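Local coordinates for precorrin-6Y C5,15-methyltransferase (Corynebacterium diphtheriae, PDB 3HM2) that probably methylates precorrin-6Y with S-adenosyl-L-methionine in adenosylcobalamin biosynthesis, and is represented here by its C-terminal methyltransferase domain, at the interface of chains A and B and the interface of chains A and C. Residues are numbered along the deposited sequence; one frame, centred on the assembly and turned at random. Chains: chain A/B/C, precorrin-6Y C5,15-methyltransferase.

Contact 1: the interface of chains A and B. Residues chain A 148-150; chain B 12, 151-154.
A:Ser149 and B:Ser153 face each other across two antiparallel copies of strand 146-157, and their backbones carry the hydrogen bonds of this patch. The amide N of A:Ser149 donates to the carbonyl O of B:Ser153 at 2.8 Å. In return, the N of B:Ser153 donates to the O of A:Ser149 at 3.2 Å. The bridges on either side, A:Ser148 with B:His154 and A:Phe150 with B:Ile152, continue the pairing in register. The pairing uses backbone atoms, so it does not depend on the serine side chains; these small residues keep the sheet surface slim here.

The apolar contacts centre on the aromatic ring of A:Phe150. CG1 of B:Ile152 meets the edge of that ring in its plane, while the methyl CG2 of B:Ile152 lies 3.8 Å from A:Phe150 CE2. The beta-branched isoleucine suits a strand and presents two branches to the phenyl ring. With its CG anti to the carbonyl carbon (chi1 -39°), the phenylalanine also extends towards helix 7-21 of chain B.

There it meets B:His12 edge to face, with ring centroids 5.5 Å apart and planes 57° apart. The phenyl CE2 of A:Phe150 sits over one face of the imidazole near its rim, 4.0 Å from B:His12 CD2. Nearby, the beta-carbon CB of A:Ser148 packs against the imidazole atom ND1 of B:His154 at 3.6 Å.

Repeated by the two-fold, this patch pairs strand 146-157 of two subunits antiparallel, so that their sheets probably run on from one to the other, with a strand-to-helix aromatic contact beside it; it may contribute to a biological oligomer.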
ATOM      1  N   SER A 148      -2.671 -12.246  -6.000  1.00 36.15           N
ATOM      2  CA  SER A 148      -2.820 -11.252  -4.930  1.00 26.67           C
ATOM      3  C   SER A 148      -1.442 -10.670  -4.620  1.00 26.61           C
ATOM      4  O   SER A 148      -0.440 -11.099  -5.193  1.00 32.76           O
ATOM      5  CB  SER A 148      -3.433 -11.874  -3.674  1.00 30.46           C
ATOM      6  OG  SER A 148      -2.508 -12.685  -2.971  1.00 44.11           O
ATOM      7  N   SER A 149      -1.365  -9.677  -3.742  1.00 34.96           N
ATOM      8  CA  SER A 149      -0.064  -9.032  -3.505  1.00 41.47           C
ATOM      9  C   SER A 149       0.131  -8.479  -2.096  1.00 38.76           C
ATOM     10  O   SER A 149      -0.821  -8.025  -1.460  1.00 41.75           O
ATOM     11  CB  SER A 149       0.226  -7.953  -4.560  1.00 45.81           C
ATOM     12  OG  SER A 149      -0.662  -6.849  -4.454  1.00 54.52           O
ATOM     13  N   PHE A 150       1.373  -8.520  -1.614  1.00 31.44           N
ATOM     14  CA  PHE A 150       1.638  -8.175  -0.219  1.00 38.57           C
ATOM     15  C   PHE A 150       2.678  -7.064  -0.016  1.00 40.34           C
ATOM     16  O   PHE A 150       3.817  -7.181  -0.457  1.00 37.40           O
ATOM     17  CB  PHE A 150       2.020  -9.434   0.558  1.00 35.43           C
ATOM     18  CG  PHE A 150       1.227 -10.649   0.153  1.00 43.30           C
ATOM     19  CD1 PHE A 150       1.788 -11.623  -0.669  1.00 42.78           C
ATOM     20  CD2 PHE A 150      -0.089 -10.809   0.576  1.00 43.58           C
ATOM     21  CE1 PHE A 150       1.057 -12.737  -1.049  1.00 43.64           C
ATOM     22  CE2 PHE A 150      -0.832 -11.928   0.196  1.00 50.50           C
ATOM     23  CZ  PHE A 150      -0.257 -12.892  -0.621  1.00 46.12           C
TER
ATOM     24  N   HIS B  12      -5.513 -14.987   4.318  1.00 46.41           N
ATOM     25  CA  HIS B  12      -4.202 -14.363   4.257  1.00 43.52           C
ATOM     26  C   HIS B  12      -3.890 -13.632   5.551  1.00 43.10           C
ATOM     27  O   HIS B  12      -2.741 -13.578   5.993  1.00 41.22           O
ATOM     28  CB  HIS B  12      -4.138 -13.426   3.054  1.00 44.88           C
ATOM     29  CG  HIS B  12      -4.053 -14.145   1.740  1.00 55.91           C
ATOM     30  ND1 HIS B  12      -5.018 -14.033   0.761  1.00 64.42           N
ATOM     31  CD2 HIS B  12      -3.127 -15.009   1.256  1.00 54.03           C
ATOM     32  CE1 HIS B  12      -4.683 -14.783  -0.275  1.00 65.58           C
ATOM     33  NE2 HIS B  12      -3.538 -15.385  -0.001  1.00 66.90           N
ATOM     34  N   ALA B 151      -0.442  -4.637   3.819  1.00 33.14           N
ATOM     35  CA  ALA B 151      -1.366  -4.131   2.805  1.00 34.84           C
ATOM     36  C   ALA B 151      -1.540  -5.174   1.689  1.00 31.67           C
ATOM     37  O   ALA B 151      -0.666  -5.368   0.844  1.00 35.47           O
ATOM     38  CB  ALA B 151      -0.878  -2.768   2.243  1.00 29.64           C
ATOM     39  N   ILE B 152      -2.678  -5.853   1.713  1.00 33.90           N
ATOM     40  CA  ILE B 152      -2.941  -6.963   0.812  1.00 35.57           C
ATOM     41  C   ILE B 152      -4.025  -6.614  -0.201  1.00 40.01           C
ATOM     42  O   ILE B 152      -5.091  -6.137   0.156  1.00 43.06           O
ATOM     43  CB  ILE B 152      -3.386  -8.202   1.612  1.00 35.92           C
ATOM     44  CG1 ILE B 152      -2.346  -8.502   2.711  1.00 26.27           C
ATOM     45  CG2 ILE B 152      -3.705  -9.416   0.669  1.00 29.06           C
ATOM     46  CD1 ILE B 152      -2.645  -9.784   3.524  1.00 21.57           C
ATOM     47  N   SER B 153      -3.752  -6.860  -1.473  1.00 39.51           N
ATOM     48  CA  SER B 153      -4.738  -6.628  -2.506  1.00 34.53           C
ATOM     49  C   SER B 153      -4.937  -7.944  -3.258  1.00 38.71           C
ATOM     50  O   SER B 153      -3.998  -8.737  -3.353  1.00 34.30           O
ATOM     51  CB  SER B 153      -4.259  -5.521  -3.466  1.00 39.44           C
ATOM     52  OG  SER B 153      -3.873  -4.323  -2.785  1.00 33.51           O
ATOM     53  N   HIS B 154      -6.153  -8.170  -3.772  1.00 31.95           N
ATOM     54  CA  HIS B 154      -6.468  -9.324  -4.609  1.00 21.44           C
ATOM     55  C   HIS B 154      -7.024  -8.970  -5.984  1.00 36.31           C
ATOM     56  O   HIS B 154      -7.637  -7.909  -6.167  1.00 40.92           O
ATOM     57  CB  HIS B 154      -7.455 -10.196  -3.885  1.00 27.80           C
ATOM     58  CG  HIS B 154      -7.106 -10.407  -2.445  1.00 37.63           C
ATOM     59  ND1 HIS B 154      -6.630 -11.605  -1.959  1.00 37.38           N
ATOM     60  CD2 HIS B 154      -7.151  -9.562  -1.387  1.00 38.11           C
ATOM     61  CE1 HIS B 154      -6.409 -11.494  -0.663  1.00 46.24           C
ATOM     62  NE2 HIS B 154      -6.711 -10.265  -0.290  1.00 42.70           N
TER

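Contact 2: the interface of chains A and C. Residues chain A 105, 128-131; chain C 161-163.
A:Glu131 bends at its second torsion (chi2 67°), after a first torsion that places CG anti to the carbonyl carbon, and this fold brings its carboxylate to the backbone of C:Ile162. A:Thr129 is turned with OG1 between its backbone N and carbonyl carbon, leaving the methyl CG2 beside the backbone N, where it packs against C:Phe161 and C:Thr163.

The aromatic ring of C:Phe161 lies across both side chains, which meet the same face. A:Thr129 CG2 comes within 3.3 Å of C:Phe161 CD2, and OG1 sits above that face, offset towards the rim. Farther along the same face, towards the opposite rim, A:Glu131 CB packs 3.8 Å from C:Phe161 CE1. The glutamate and phenylalanine side chains slide past each other in opposite directions, their flat groups inclined by only 18°. Glutamate suits this place because its methylene carbons can pack on the aromatic surface while its carboxylate binds an amide. Threonine suits its place through its methyl, which packs on the ring.

Polar pairing runs through C:Ile162. C:Ile162 N donates to A:Glu131 OE1 at 3.2 Å, approaching from above the carboxylate plane. C:Ile162 O accepts from the N of A:Val130 at 3.1 Å, in a nearly straight bond (172° at the hydrogen) whose donor is tilted from the carbonyl plane. A:Val130 opens helix 130-143, so the partner chain supplies an acceptor for an amide in the first turn, where the helix has no preceding turn to provide one. A:Glu131 OE1 and C:Ile162 O, both acceptors, lie 3.2 Å apart, a probably repulsive pairing that the two N-H groups and the positive end of the helix dipole may offset.

At the start of strand 163-166, the methyl CG2 of C:Thr163 packs tightly against A:Thr129 CG2, at 3.5 Å, and lies 3.4 Å from the carbonyl O of A:Val128.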
ATOM      1  N   THR A 105      12.021 -16.805 -12.906  1.00 65.21           N
ATOM      2  CA  THR A 105      12.222 -16.625 -14.366  1.00 59.51           C
ATOM      3  C   THR A 105      13.523 -17.171 -15.019  1.00 52.09           C
ATOM      4  O   THR A 105      13.941 -16.679 -16.074  1.00 36.83           O
ATOM      5  CB  THR A 105      12.103 -15.140 -14.786  1.00 48.90           C
ATOM      6  OG1 THR A 105      12.139 -14.313 -13.616  1.00 68.31           O
ATOM      7  CG2 THR A 105      10.815 -14.887 -15.539  1.00 39.71           C
ATOM      8  N   VAL A 128       8.900 -10.635  -7.124  1.00 49.90           N
ATOM      9  CA  VAL A 128       9.319  -9.565  -6.241  1.00 39.23           C
ATOM     10  C   VAL A 128       9.759  -8.382  -7.083  1.00 36.83           C
ATOM     11  O   VAL A 128      10.070  -7.315  -6.574  1.00 46.74           O
ATOM     12  CB  VAL A 128      10.492 -10.060  -5.430  1.00 43.62           C
ATOM     13  CG1 VAL A 128      11.539 -10.575  -6.385  1.00 42.39           C
ATOM     14  CG2 VAL A 128      11.038  -8.962  -4.525  1.00 45.13           C
ATOM     15  N   THR A 129       9.791  -8.590  -8.388  1.00 37.41           N
ATOM     16  CA  THR A 129      10.229  -7.568  -9.315  1.00 35.30           C
ATOM     17  C   THR A 129       9.125  -7.451 -10.318  1.00 41.76           C
ATOM     18  O   THR A 129       8.229  -8.306 -10.354  1.00 37.97           O
ATOM     19  CB  THR A 129      11.464  -8.005 -10.131  1.00 35.48           C
ATOM     20  OG1 THR A 129      11.126  -9.159 -10.902  1.00 24.68           O
ATOM     21  CG2 THR A 129      12.644  -8.321  -9.243  1.00 39.25           C
ATOM     22  N   VAL A 130       9.208  -6.434 -11.171  1.00 32.26           N
ATOM     23  CA  VAL A 130       8.173  -6.229 -12.174  1.00 30.65           C
ATOM     24  C   VAL A 130       8.275  -7.281 -13.236  1.00 33.34           C
ATOM     25  O   VAL A 130       7.275  -7.892 -13.613  1.00 39.58           O
ATOM     26  CB  VAL A 130       8.238  -4.851 -12.843  1.00 39.89           C
ATOM     27  CG1 VAL A 130       7.625  -4.922 -14.242  1.00 34.34           C
ATOM     28  CG2 VAL A 130       7.536  -3.815 -11.972  1.00 36.64           C
ATOM     29  N   GLU A 131       9.487  -7.497 -13.719  1.00 34.79           N
ATOM     30  CA  GLU A 131       9.713  -8.533 -14.710  1.00 36.02           C
ATOM     31  C   GLU A 131       9.082  -9.867 -14.293  1.00 30.05           C
ATOM     32  O   GLU A 131       8.329 -10.461 -15.073  1.00 37.17           O
ATOM     33  CB  GLU A 131      11.201  -8.678 -15.001  1.00 38.76           C
ATOM     34  CG  GLU A 131      11.812  -7.494 -15.751  1.00 53.58           C
ATOM     35  CD  GLU A 131      11.846  -6.204 -14.941  1.00 55.15           C
ATOM     36  OE1 GLU A 131      11.599  -6.251 -13.717  1.00 54.27           O
ATOM     37  OE2 GLU A 131      12.134  -5.144 -15.540  1.00 44.91           O
TER
ATOM     38  N   PHE C 161      17.011  -5.755 -13.114  1.00 83.71           N
ATOM     39  CA  PHE C 161      15.595  -5.726 -12.761  1.00 68.70           C
ATOM     40  C   PHE C 161      15.078  -4.352 -12.374  1.00 48.18           C
ATOM     41  O   PHE C 161      15.829  -3.495 -11.912  1.00 37.16           O
ATOM     42  CB  PHE C 161      15.279  -6.733 -11.647  1.00 65.28           C
ATOM     43  CG  PHE C 161      15.073  -8.128 -12.144  1.00 64.46           C
ATOM     44  CD1 PHE C 161      14.868  -8.365 -13.493  1.00 60.33           C
ATOM     45  CD2 PHE C 161      15.061  -9.202 -11.271  1.00 59.94           C
ATOM     46  CE1 PHE C 161      14.675  -9.644 -13.966  1.00 66.54           C
ATOM     47  CE2 PHE C 161      14.856 -10.487 -11.736  1.00 53.99           C
ATOM     48  CZ  PHE C 161      14.665 -10.708 -13.084  1.00 62.62           C
ATOM     49  N   ILE C 162      13.778  -4.176 -12.600  1.00 59.65           N
ATOM     50  CA  ILE C 162      12.992  -3.051 -12.099  1.00 49.74           C
ATOM     51  C   ILE C 162      12.180  -3.577 -10.917  1.00 36.02           C
ATOM     52  O   ILE C 162      11.740  -4.723 -10.912  1.00 35.60           O
ATOM     53  CB  ILE C 162      11.977  -2.475 -13.172  1.00 39.22           C
ATOM     54  CG1 ILE C 162      12.575  -2.449 -14.584  1.00 46.16           C
ATOM     55  CG2 ILE C 162      11.451  -1.097 -12.761  1.00 32.16           C
ATOM     56  CD1 ILE C 162      13.806  -1.568 -14.725  1.00 47.75           C
ATOM     57  N   THR C 163      11.980  -2.738  -9.917  1.00 31.84           N
ATOM     58  CA  THR C 163      11.125  -3.095  -8.802  1.00 43.54           C
ATOM     59  C   THR C 163      10.472  -1.789  -8.420  1.00 38.68           C
ATOM     60  O   THR C 163      10.868  -0.759  -8.931  1.00 44.35           O
ATOM     61  CB  THR C 163      11.952  -3.654  -7.635  1.00 41.42           C
ATOM     62  OG1 THR C 163      13.141  -2.870  -7.492  1.00 44.79           O
ATOM     63  CG2 THR C 163      12.338  -5.131  -7.897  1.00 31.24           C
TER

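Contact 1 and contact 2 lie about 17 Å apart, measured between the centres of their C-alpha atoms, and share no residues. They use neighbouring parts of chain A: contact 2 engages the beginning of helix 130-143, and contact 1 the strand 146-157 that follows it. Chain A can therefore hold chains B and C at once, through strand pairing in one case and helix-start recognition in the other. Each interface has its own two-fold relation, so together they can connect the four copies of the deposited assembly. The structure alone does not show whether that tetramer forms in the cell.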